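Local structure of methylenetetrahydrofolate--tRNA-(uracil-5-)-methyltransferase trmFO (Thermus thermophilus, 3G5S) at residues Ala9-Ser14 against Arg45-Ile49; Leu77-Ala81 against Tyr103-Leu108. The protein probably catalyses the folate- and FAD-dependent methylation of uridine 54 in tRNA to 5-methyluridine, with NADH or NADPH as reductant. All coordinates share one frame; numbering follows the deposited sequence.

Contact 1: residues Ala9-Ser14 against Arg45-Ile49; sequences AGLAGS and RFAEI. With FAD (flavin-adenine dinucleotide), chain B.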
ATOM      1  N   ALA A   9       7.137  -5.602 -16.003  1.00 11.17           N
ATOM      2  CA  ALA A   9       6.795  -4.382 -16.724  1.00 11.20           C
ATOM      3  C   ALA A   9       5.346  -3.976 -16.469  1.00 11.00           C
ATOM      4  O   ALA A   9       4.592  -3.687 -17.403  1.00 12.31           O
ATOM      5  CB  ALA A   9       7.053  -4.549 -18.206  1.00 12.46           C
ATOM      6  N   GLY A  10       4.964  -3.961 -15.197  1.00 10.72           N
ATOM      7  CA  GLY A  10       3.667  -3.457 -14.796  1.00 11.30           C
ATOM      8  C   GLY A  10       3.739  -1.979 -14.462  1.00  9.97           C
ATOM      9  O   GLY A  10       4.535  -1.229 -15.033  1.00 10.62           O
ATOM     10  N   LEU A  11       2.913  -1.543 -13.522  1.00  9.96           N
ATOM     11  CA  LEU A  11       2.895  -0.133 -13.137  1.00  9.98           C
ATOM     12  C   LEU A  11       4.245   0.301 -12.551  1.00  9.85           C
ATOM     13  O   LEU A  11       4.819   1.316 -12.956  1.00 10.75           O
ATOM     14  CB  LEU A  11       1.769   0.128 -12.131  1.00 10.53           C
ATOM     15  CG  LEU A  11       0.369   0.378 -12.706  1.00 11.02           C
ATOM     16  CD1 LEU A  11       0.278   1.757 -13.359  1.00 11.76           C
ATOM     17  CD2 LEU A  11      -0.083  -0.709 -13.681  1.00 11.81           C
ATOM     18  N   ALA A  12       4.747  -0.471 -11.589  1.00  9.42           N
ATOM     19  CA  ALA A  12       5.995  -0.126 -10.921  1.00  9.42           C
ATOM     20  C   ALA A  12       7.209  -0.267 -11.828  1.00  9.17           C
ATOM     21  O   ALA A  12       8.066   0.610 -11.863  1.00  9.23           O
ATOM     22  CB  ALA A  12       6.179  -0.961  -9.660  1.00  9.61           C
ATOM     23  N   GLY A  13       7.295  -1.381 -12.549  1.00  9.19           N
ATOM     24  CA  GLY A  13       8.468  -1.642 -13.355  1.00  9.62           C
ATOM     25  C   GLY A  13       8.566  -0.677 -14.519  1.00  9.66           C
ATOM     26  O   GLY A  13       9.664  -0.260 -14.904  1.00 10.12           O
ATOM     27  N   SER A  14       7.421  -0.313 -15.093  1.00  9.97           N
ATOM     28  CA  SER A  14       7.437   0.638 -16.189  1.00 10.04           C
ATOM     29  C   SER A  14       7.979   1.985 -15.715  1.00  9.75           C
ATOM     30  O   SER A  14       8.799   2.612 -16.399  1.00 10.51           O
ATOM     31  CB  SER A  14       6.042   0.803 -16.792  1.00 11.05           C
ATOM     32  OG  SER A  14       5.615  -0.377 -17.457  1.00 11.80           O
ATOM     33  N   ARG A  45       0.993  -5.690 -23.063  1.00 15.47           N
ATOM     34  CA  ARG A  45       1.343  -4.291 -22.849  1.00 15.11           C
ATOM     35  C   ARG A  45       2.015  -4.044 -21.512  1.00 14.27           C
ATOM     36  O   ARG A  45       1.682  -4.675 -20.508  1.00 14.67           O
ATOM     37  CB  ARG A  45       0.088  -3.423 -22.918  1.00 16.22           C
ATOM     38  CG  ARG A  45      -0.588  -3.402 -24.271  1.00 17.25           C
ATOM     39  CD  ARG A  45       0.057  -2.384 -25.189  1.00 19.74           C
ATOM     40  NE  ARG A  45      -0.701  -2.215 -26.426  1.00 20.95           N
ATOM     41  CZ  ARG A  45      -1.774  -1.437 -26.550  1.00 21.41           C
ATOM     42  NH1 ARG A  45      -2.395  -1.347 -27.719  1.00 22.99           N
ATOM     43  NH2 ARG A  45      -2.227  -0.751 -25.507  1.00 22.40           N
ATOM     44  N   PHE A  46       2.951  -3.103 -21.492  1.00 13.71           N
ATOM     45  CA  PHE A  46       3.514  -2.642 -20.236  1.00 13.26           C
ATOM     46  C   PHE A  46       2.473  -1.809 -19.496  1.00 12.81           C
ATOM     47  O   PHE A  46       1.717  -1.055 -20.107  1.00 14.09           O
ATOM     48  CB  PHE A  46       4.768  -1.802 -20.464  1.00 13.33           C
ATOM     49  CG  PHE A  46       5.832  -2.489 -21.282  1.00 14.09           C
ATOM     50  CD1 PHE A  46       5.901  -3.877 -21.359  1.00 14.78           C
ATOM     51  CD2 PHE A  46       6.787  -1.744 -21.953  1.00 14.95           C
ATOM     52  CE1 PHE A  46       6.893  -4.501 -22.110  1.00 15.83           C
ATOM     53  CE2 PHE A  46       7.775  -2.361 -22.704  1.00 17.23           C
ATOM     54  CZ  PHE A  46       7.823  -3.735 -22.780  1.00 17.10           C
ATOM     55  N   ALA A  47       2.447  -1.958 -18.177  1.00 12.37           N
ATOM     56  CA  ALA A  47       1.555  -1.195 -17.316  1.00 12.81           C
ATOM     57  C   ALA A  47       0.081  -1.415 -17.663  1.00 12.85           C
ATOM     58  O   ALA A  47      -0.745  -0.512 -17.565  1.00 13.98           O
ATOM     59  CB  ALA A  47       1.917   0.291 -17.336  1.00 12.86           C
ATOM     60  N   GLU A  48      -0.247  -2.639 -18.055  1.00 13.30           N
ATOM     61  CA  GLU A  48      -1.636  -3.025 -18.215  1.00 13.66           C
ATOM     62  C   GLU A  48      -2.398  -2.795 -16.915  1.00 13.12           C
ATOM     63  O   GLU A  48      -1.935  -3.177 -15.837  1.00 13.59           O
ATOM     64  CB  GLU A  48      -1.737  -4.500 -18.621  1.00 14.72           C
ATOM     65  CG  GLU A  48      -3.167  -5.023 -18.659  1.00 16.18           C
ATOM     66  CD  GLU A  48      -3.280  -6.480 -19.113  1.00 17.48           C
ATOM     67  OE1 GLU A  48      -2.315  -7.036 -19.680  1.00 17.23           O
ATOM     68  OE2 GLU A  48      -4.355  -7.072 -18.897  1.00 18.71           O
ATOM     69  N   ILE A  49      -3.566  -2.174 -17.035  1.00 14.09           N
ATOM     70  CA  ILE A  49      -4.463  -1.941 -15.915  1.00 14.89           C
ATOM     71  C   ILE A  49      -5.436  -3.116 -15.853  1.00 15.65           C
ATOM     72  O   ILE A  49      -6.237  -3.306 -16.764  1.00 17.08           O
ATOM     73  CB  ILE A  49      -5.248  -0.630 -16.128  1.00 15.76           C
ATOM     74  CG1 ILE A  49      -4.296   0.569 -16.152  1.00 17.05           C
ATOM     75  CG2 ILE A  49      -6.333  -0.463 -15.070  1.00 16.93           C
ATOM     76  CD1 ILE A  49      -3.803   0.989 -14.782  1.00 17.74           C
TER
HETATM   77  PA  FAD B 444       1.768  -5.474 -11.914  1.00 10.67           P
HETATM   78  O1A FAD B 444       0.923  -6.705 -11.749  1.00 11.62           O
HETATM   79  O2A FAD B 444       1.154  -4.273 -12.564  1.00 11.15           O
HETATM   80  O5B FAD B 444       3.109  -5.808 -12.714  1.00 10.59           O
HETATM   81  C5B FAD B 444       3.888  -6.949 -12.410  1.00 11.11           C
HETATM   82  C4B FAD B 444       4.456  -7.467 -13.716  1.00 11.06           C
HETATM   83  O4B FAD B 444       5.414  -8.476 -13.441  1.00 11.27           O
HETATM   84  C3B FAD B 444       3.382  -8.116 -14.587  1.00 11.74           C
HETATM   85  O3B FAD B 444       3.403  -7.577 -15.895  1.00 12.32           O
HETATM   86  C2B FAD B 444       3.741  -9.602 -14.580  1.00 12.17           C
HETATM   87  O2B FAD B 444       3.420 -10.293 -15.770  1.00 13.18           O
HETATM   88  C1B FAD B 444       5.241  -9.556 -14.362  1.00 11.61           C
HETATM   89  N9A FAD B 444       5.881 -10.718 -13.729  1.00 12.28           N
HETATM   90  C8A FAD B 444       5.489 -11.381 -12.599  1.00 12.36           C
HETATM   91  N7A FAD B 444       6.415 -12.318 -12.305  1.00 12.35           N
HETATM   92  C5A FAD B 444       7.400 -12.244 -13.240  1.00 12.13           C
HETATM   93  C6A FAD B 444       8.580 -12.946 -13.439  1.00 12.86           C
HETATM   94  N6A FAD B 444       9.065 -13.804 -12.532  1.00 13.38           N
HETATM   95  N1A FAD B 444       9.371 -12.606 -14.503  1.00 13.18           N
HETATM   96  C2A FAD B 444       9.008 -11.611 -15.380  1.00 13.01           C
HETATM   97  N3A FAD B 444       7.841 -10.906 -15.194  1.00 12.54           N
HETATM   98  C4A FAD B 444       7.068 -11.241 -14.140  1.00 11.85           C
HETATM   99  N1  FAD B 444      -5.128  -1.421  -7.926  1.00 15.04           N
HETATM  100  C2  FAD B 444      -5.863  -0.263  -7.955  1.00 16.21           C
HETATM  101  O2  FAD B 444      -5.346   0.812  -7.656  1.00 16.23           O
HETATM  102  N3  FAD B 444      -7.192  -0.311  -8.328  1.00 18.11           N
HETATM  103  C4  FAD B 444      -7.818  -1.494  -8.683  1.00 18.79           C
HETATM  104  O4  FAD B 444      -9.009  -1.502  -9.018  1.00 21.94           O
HETATM  105  C4X FAD B 444      -7.059  -2.664  -8.652  1.00 17.33           C
HETATM  106  N5  FAD B 444      -7.624  -3.874  -8.986  1.00 19.08           N
HETATM  107  C5X FAD B 444      -6.856  -5.020  -8.958  1.00 17.96           C
HETATM  108  C6  FAD B 444      -7.436  -6.235  -9.309  1.00 18.31           C
HETATM  109  C7  FAD B 444      -6.691  -7.405  -9.279  1.00 18.98           C
HETATM  110  C7M FAD B 444      -7.324  -8.715  -9.659  1.00 20.72           C
HETATM  111  C8  FAD B 444      -5.352  -7.354  -8.904  1.00 19.27           C
HETATM  112  C8M FAD B 444      -4.533  -8.612  -8.872  1.00 21.41           C
HETATM  113  C9  FAD B 444      -4.767  -6.138  -8.556  1.00 17.50           C
HETATM  114  C9A FAD B 444      -5.515  -4.964  -8.578  1.00 16.22           C
HETATM  115  N10 FAD B 444      -4.939  -3.753  -8.213  1.00 14.49           N
HETATM  116  C10 FAD B 444      -5.720  -2.614  -8.270  1.00 15.38           C
HETATM  117  C1' FAD B 444      -3.794  -3.749  -7.226  1.00 13.26           C
HETATM  118  C2' FAD B 444      -2.500  -3.113  -7.762  1.00 12.03           C
HETATM  119  O2' FAD B 444      -2.492  -1.702  -7.622  1.00 11.65           O
HETATM  120  C3' FAD B 444      -2.207  -3.524  -9.205  1.00 11.23           C
HETATM  121  O3' FAD B 444      -1.990  -4.920  -9.194  1.00 12.20           O
HETATM  122  C4' FAD B 444      -0.987  -2.824  -9.800  1.00 11.28           C
HETATM  123  O4' FAD B 444      -0.957  -3.111 -11.183  1.00 11.90           O
HETATM  124  C5' FAD B 444       0.309  -3.242  -9.115  1.00 10.60           C
HETATM  125  O5' FAD B 444       1.412  -2.787  -9.869  1.00 10.09           O
HETATM  126  P   FAD B 444       2.756  -3.655  -9.893  1.00  9.68           P
HETATM  127  O1P FAD B 444       3.253  -3.903  -8.505  1.00  9.56           O
HETATM  128  O2P FAD B 444       3.684  -2.982 -10.849  1.00 10.20           O
HETATM  129  O3P FAD B 444       2.292  -5.089 -10.448  1.00  9.96           O
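Ala-9 and Phe-46 meet where the packing is tightest: the methyl CB of Ala-9 lies 3.4 Å from CD1 of the ring, approaching it obliquely, and a small methyl suits this place, where Leu-29 of strand 27-30 touches both residues. Beside it the turn from Arg-45 to Glu-48, of type II, sends Ala-47 N to Ala-9 O in a nearly straight bond of 2.9 Å (162° at the hydrogen). Ser-14 suits a buried helix turn because its OG, held beside its own backbone N (chi1 -68°), bonds to Gly-10 O at 2.8 Å; Ser-14 N bonds to the same oxygen from the opposite face of its carbonyl plane. The apolar contacts of Leu-11 are wider, with CD2 4.2 Å from Ile-49 CD1, though the same methyl lies 3.8 Å from Glu-48 O. Arg-45, partly exposed, turns its guanidinium away to Glu-98 and Ser-101. At Gly-10 a CB would collide with FAD O5B, consistent with a glycine at this N-cap position. The helix start then presents Ala-12 N to FAD O2P at 2.8 Å, while Leu-11 N makes a weak bond to O2A. This is the glycine-rich dinucleotide-binding turn of a Rossmann fold, cradling the FAD pyrophosphate at a helix N-terminus.

Contact 2: residues Leu77-Ala81 against Tyr103-Leu108; sequences LVMEA and YITERL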
ATOM      1  N   LEU A  77       6.068   8.847 -16.095  1.00 10.81           N
ATOM      2  CA  LEU A  77       5.490   8.355 -17.336  1.00 11.06           C
ATOM      3  C   LEU A  77       4.043   7.917 -17.139  1.00 10.94           C
ATOM      4  O   LEU A  77       3.185   8.138 -17.998  1.00 11.19           O
ATOM      5  CB  LEU A  77       6.322   7.190 -17.868  1.00 12.56           C
ATOM      6  CG  LEU A  77       5.850   6.533 -19.164  1.00 13.76           C
ATOM      7  CD1 LEU A  77       5.847   7.531 -20.306  1.00 16.23           C
ATOM      8  CD2 LEU A  77       6.745   5.344 -19.489  1.00 14.71           C
ATOM      9  N   VAL A  78       3.775   7.263 -16.018  1.00 10.94           N
ATOM     10  CA  VAL A  78       2.415   6.851 -15.699  1.00 11.37           C
ATOM     11  C   VAL A  78       1.477   8.062 -15.639  1.00 10.88           C
ATOM     12  O   VAL A  78       0.375   8.014 -16.180  1.00 11.59           O
ATOM     13  CB  VAL A  78       2.379   6.008 -14.406  1.00 12.26           C
ATOM     14  CG1 VAL A  78       0.972   5.921 -13.828  1.00 12.24           C
ATOM     15  CG2 VAL A  78       2.931   4.609 -14.697  1.00 12.10           C
HETATM   16  N   MSE A  79       1.918   9.156 -15.024  1.00 10.94           N
HETATM   17  CA  MSE A  79       1.066  10.345 -14.989  1.00 11.26           C
HETATM   18  C   MSE A  79       0.905  10.990 -16.369  1.00 11.77           C
HETATM   19  O   MSE A  79      -0.173  11.479 -16.687  1.00 12.17           O
HETATM   20  CB  MSE A  79       1.556  11.360 -13.959  1.00 11.73           C
HETATM   21  CG  MSE A  79       1.381  10.908 -12.521  1.00 12.32           C
HETATM   22 SE   MSE A  79      -0.444  10.418 -12.061  1.00 13.91          SE
HETATM   23  CE  MSE A  79      -1.284  12.129 -12.449  1.00 13.94           C
ATOM     24  N   GLU A  80       1.956  10.989 -17.188  1.00 11.93           N
ATOM     25  CA  GLU A  80       1.833  11.484 -18.558  1.00 12.92           C
ATOM     26  C   GLU A  80       0.770  10.689 -19.299  1.00 12.57           C
ATOM     27  O   GLU A  80      -0.110  11.245 -19.960  1.00 13.22           O
ATOM     28  CB  GLU A  80       3.156  11.347 -19.308  1.00 15.89           C
ATOM     29  CG  GLU A  80       4.250  12.283 -18.867  1.00 17.62           C
ATOM     30  CD  GLU A  80       5.480  12.211 -19.764  1.00 19.72           C
ATOM     31  OE1 GLU A  80       5.451  11.493 -20.788  1.00 22.47           O
ATOM     32  OE2 GLU A  80       6.482  12.867 -19.430  1.00 21.09           O
ATOM     33  N   ALA A  81       0.876   9.368 -19.199  1.00 12.29           N
ATOM     34  CA  ALA A  81      -0.058   8.485 -19.869  1.00 12.96           C
ATOM     35  C   ALA A  81      -1.473   8.725 -19.375  1.00 11.81           C
ATOM     36  O   ALA A  81      -2.415   8.731 -20.162  1.00 13.22           O
ATOM     37  CB  ALA A  81       0.340   7.034 -19.637  1.00 13.38           C
ATOM     38  N   TYR A 103       0.480   4.021 -24.697  1.00 15.36           N
ATOM     39  CA  TYR A 103       1.431   5.127 -24.633  1.00 15.24           C
ATOM     40  C   TYR A 103       2.684   4.728 -23.860  1.00 14.43           C
ATOM     41  O   TYR A 103       3.805   4.989 -24.295  1.00 15.69           O
ATOM     42  CB  TYR A 103       0.769   6.356 -23.995  1.00 16.79           C
ATOM     43  CG  TYR A 103       1.674   7.559 -23.828  1.00 18.11           C
ATOM     44  CD1 TYR A 103       1.828   8.486 -24.848  1.00 21.26           C
ATOM     45  CD2 TYR A 103       2.360   7.777 -22.641  1.00 18.33           C
ATOM     46  CE1 TYR A 103       2.649   9.590 -24.690  1.00 22.24           C
ATOM     47  CE2 TYR A 103       3.179   8.879 -22.474  1.00 21.05           C
ATOM     48  CZ  TYR A 103       3.323   9.779 -23.502  1.00 23.53           C
ATOM     49  OH  TYR A 103       4.139  10.878 -23.340  1.00 26.93           O
ATOM     50  N   ILE A 104       2.491   4.101 -22.705  1.00 13.87           N
ATOM     51  CA  ILE A 104       3.611   3.672 -21.881  1.00 13.13           C
ATOM     52  C   ILE A 104       4.494   2.673 -22.634  1.00 13.07           C
ATOM     53  O   ILE A 104       5.723   2.776 -22.626  1.00 13.45           O
ATOM     54  CB  ILE A 104       3.101   3.077 -20.555  1.00 12.57           C
ATOM     55  CG1 ILE A 104       2.456   4.187 -19.713  1.00 12.78           C
ATOM     56  CG2 ILE A 104       4.224   2.403 -19.794  1.00 12.57           C
ATOM     57  CD1 ILE A 104       1.686   3.691 -18.521  1.00 12.82           C
ATOM     58  N   THR A 105       3.855   1.716 -23.292  1.00 13.88           N
ATOM     59  CA  THR A 105       4.574   0.687 -24.026  1.00 14.61           C
ATOM     60  C   THR A 105       5.376   1.296 -25.176  1.00 15.39           C
ATOM     61  O   THR A 105       6.527   0.933 -25.401  1.00 16.18           O
ATOM     62  CB  THR A 105       3.612  -0.383 -24.556  1.00 15.66           C
ATOM     63  OG1 THR A 105       2.934  -1.001 -23.454  1.00 15.35           O
ATOM     64  CG2 THR A 105       4.375  -1.440 -25.336  1.00 17.08           C
ATOM     65  N   GLU A 106       4.764   2.229 -25.899  1.00 16.03           N
ATOM     66  CA  GLU A 106       5.447   2.902 -27.000  1.00 18.05           C
ATOM     67  C   GLU A 106       6.647   3.728 -26.530  1.00 17.06           C
ATOM     68  O   GLU A 106       7.725   3.658 -27.126  1.00 17.84           O
ATOM     69  CB  GLU A 106       4.475   3.785 -27.786  1.00 21.16           C
ATOM     70  CG  GLU A 106       3.370   3.019 -28.498  1.00 25.81           C
ATOM     71  CD  GLU A 106       2.497   3.920 -29.355  1.00 30.23           C
ATOM     72  OE1 GLU A 106       3.048   4.801 -30.050  1.00 32.05           O
ATOM     73  OE2 GLU A 106       1.259   3.745 -29.337  1.00 32.38           O
ATOM     74  N   ARG A 107       6.469   4.510 -25.467  1.00 15.84           N
ATOM     75  CA  ARG A 107       7.549   5.375 -24.995  1.00 15.96           C
ATOM     76  C   ARG A 107       8.738   4.550 -24.514  1.00 15.91           C
ATOM     77  O   ARG A 107       9.883   4.875 -24.802  1.00 16.75           O
ATOM     78  CB  ARG A 107       7.080   6.326 -23.883  1.00 17.04           C
ATOM     79  CG  ARG A 107       6.097   7.421 -24.310  1.00 19.16           C
ATOM     80  CD  ARG A 107       6.605   8.279 -25.457  1.00 21.94           C
ATOM     81  NE  ARG A 107       7.908   8.897 -25.215  1.00 23.68           N
ATOM     82  CZ  ARG A 107       8.108   9.986 -24.476  1.00 24.16           C
ATOM     83  NH1 ARG A 107       7.092  10.577 -23.865  1.00 25.29           N
ATOM     84  NH2 ARG A 107       9.330  10.483 -24.337  1.00 23.88           N
ATOM     85  N   LEU A 108       8.463   3.482 -23.773  1.00 14.97           N
ATOM     86  CA  LEU A 108       9.526   2.612 -23.285  1.00 14.87           C
ATOM     87  C   LEU A 108      10.208   1.857 -24.422  1.00 15.70           C
ATOM     88  O   LEU A 108      11.432   1.897 -24.566  1.00 16.33           O
ATOM     89  CB  LEU A 108       8.977   1.631 -22.250  1.00 13.38           C
ATOM     90  CG  LEU A 108       8.809   2.223 -20.852  1.00 13.19           C
ATOM     91  CD1 LEU A 108       7.925   1.348 -19.984  1.00 14.74           C
ATOM     92  CD2 LEU A 108      10.163   2.439 -20.204  1.00 14.22           C
TER
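The Tyr-103 ring carries Arg-107 CG over one face, 3.7 Å above the plane and offset toward the rim, while Glu-80 OE1 stands at its edge, in the ring plane. The carboxylate is turned 61° from the ring but is nearer parallel to the guanidinium of Arg-107. This is helix-to-helix packing with a knob-into-hole, the axes of the short segments 9.9 Å apart and running 130° from each other. Leu-77 is the knob, seated among Tyr-103, Ile-104, Arg-107 and Leu-108. Its CG lies anti to the backbone N (chi1 179°), which carries the branched end toward helix 97-109: CD1 meets Tyr-103 CE2 at 3.7 Å, and CD2 faces Ile-104 and Leu-108. A forked leucine thus fills both sides of the hole. Ala-81, small enough for close approach, puts CB 3.5 Å from Ile-104 CG1. On the more exposed side, Tyr-103 OH donates to Glu-80 OE1 at 2.9 Å, on the anti side and somewhat out of the carboxylate plane, and accepts a weak bond from Arg-107 NH1, so the hydroxyl links acid and base. A phenylalanine in place of Tyr-103 would probably keep much of the apolar packing but leave Glu-80 OE1 without its hydroxyl donor, with the long salt bridge to Arg-107 as its remaining link across this contact. That salt bridge spans 3.6 Å from Glu-80 OE1 to Arg-107 NH1.

In the fold
Contacts 1 and 2 lie side by side, their centres 9 Å apart, and helix 97-109 joins them. Thr-105, on the side of that helix away from 77-81, probably receives a hydrogen bond at OG1 from Phe-46 N, 2.9 Å away. Ile-104 serves both contacts: its CD1 also packs 3.6 Å from Ala-47 CB. A second bridge runs from Ser-14 CB to Leu-108 CD1 at 3.7 Å. Contact 1 touches the FAD directly, whereas contact 2 forms an outer layer, with the side chain of Val-78 about 9 Å from the cofactor and about 4 Å from that of Leu-11. The carboxylate of Glu-15 accepts hydrogen bonds from the backbone N of Leu-77 and of Val-78, tying helix 77-84 to helix 11-22.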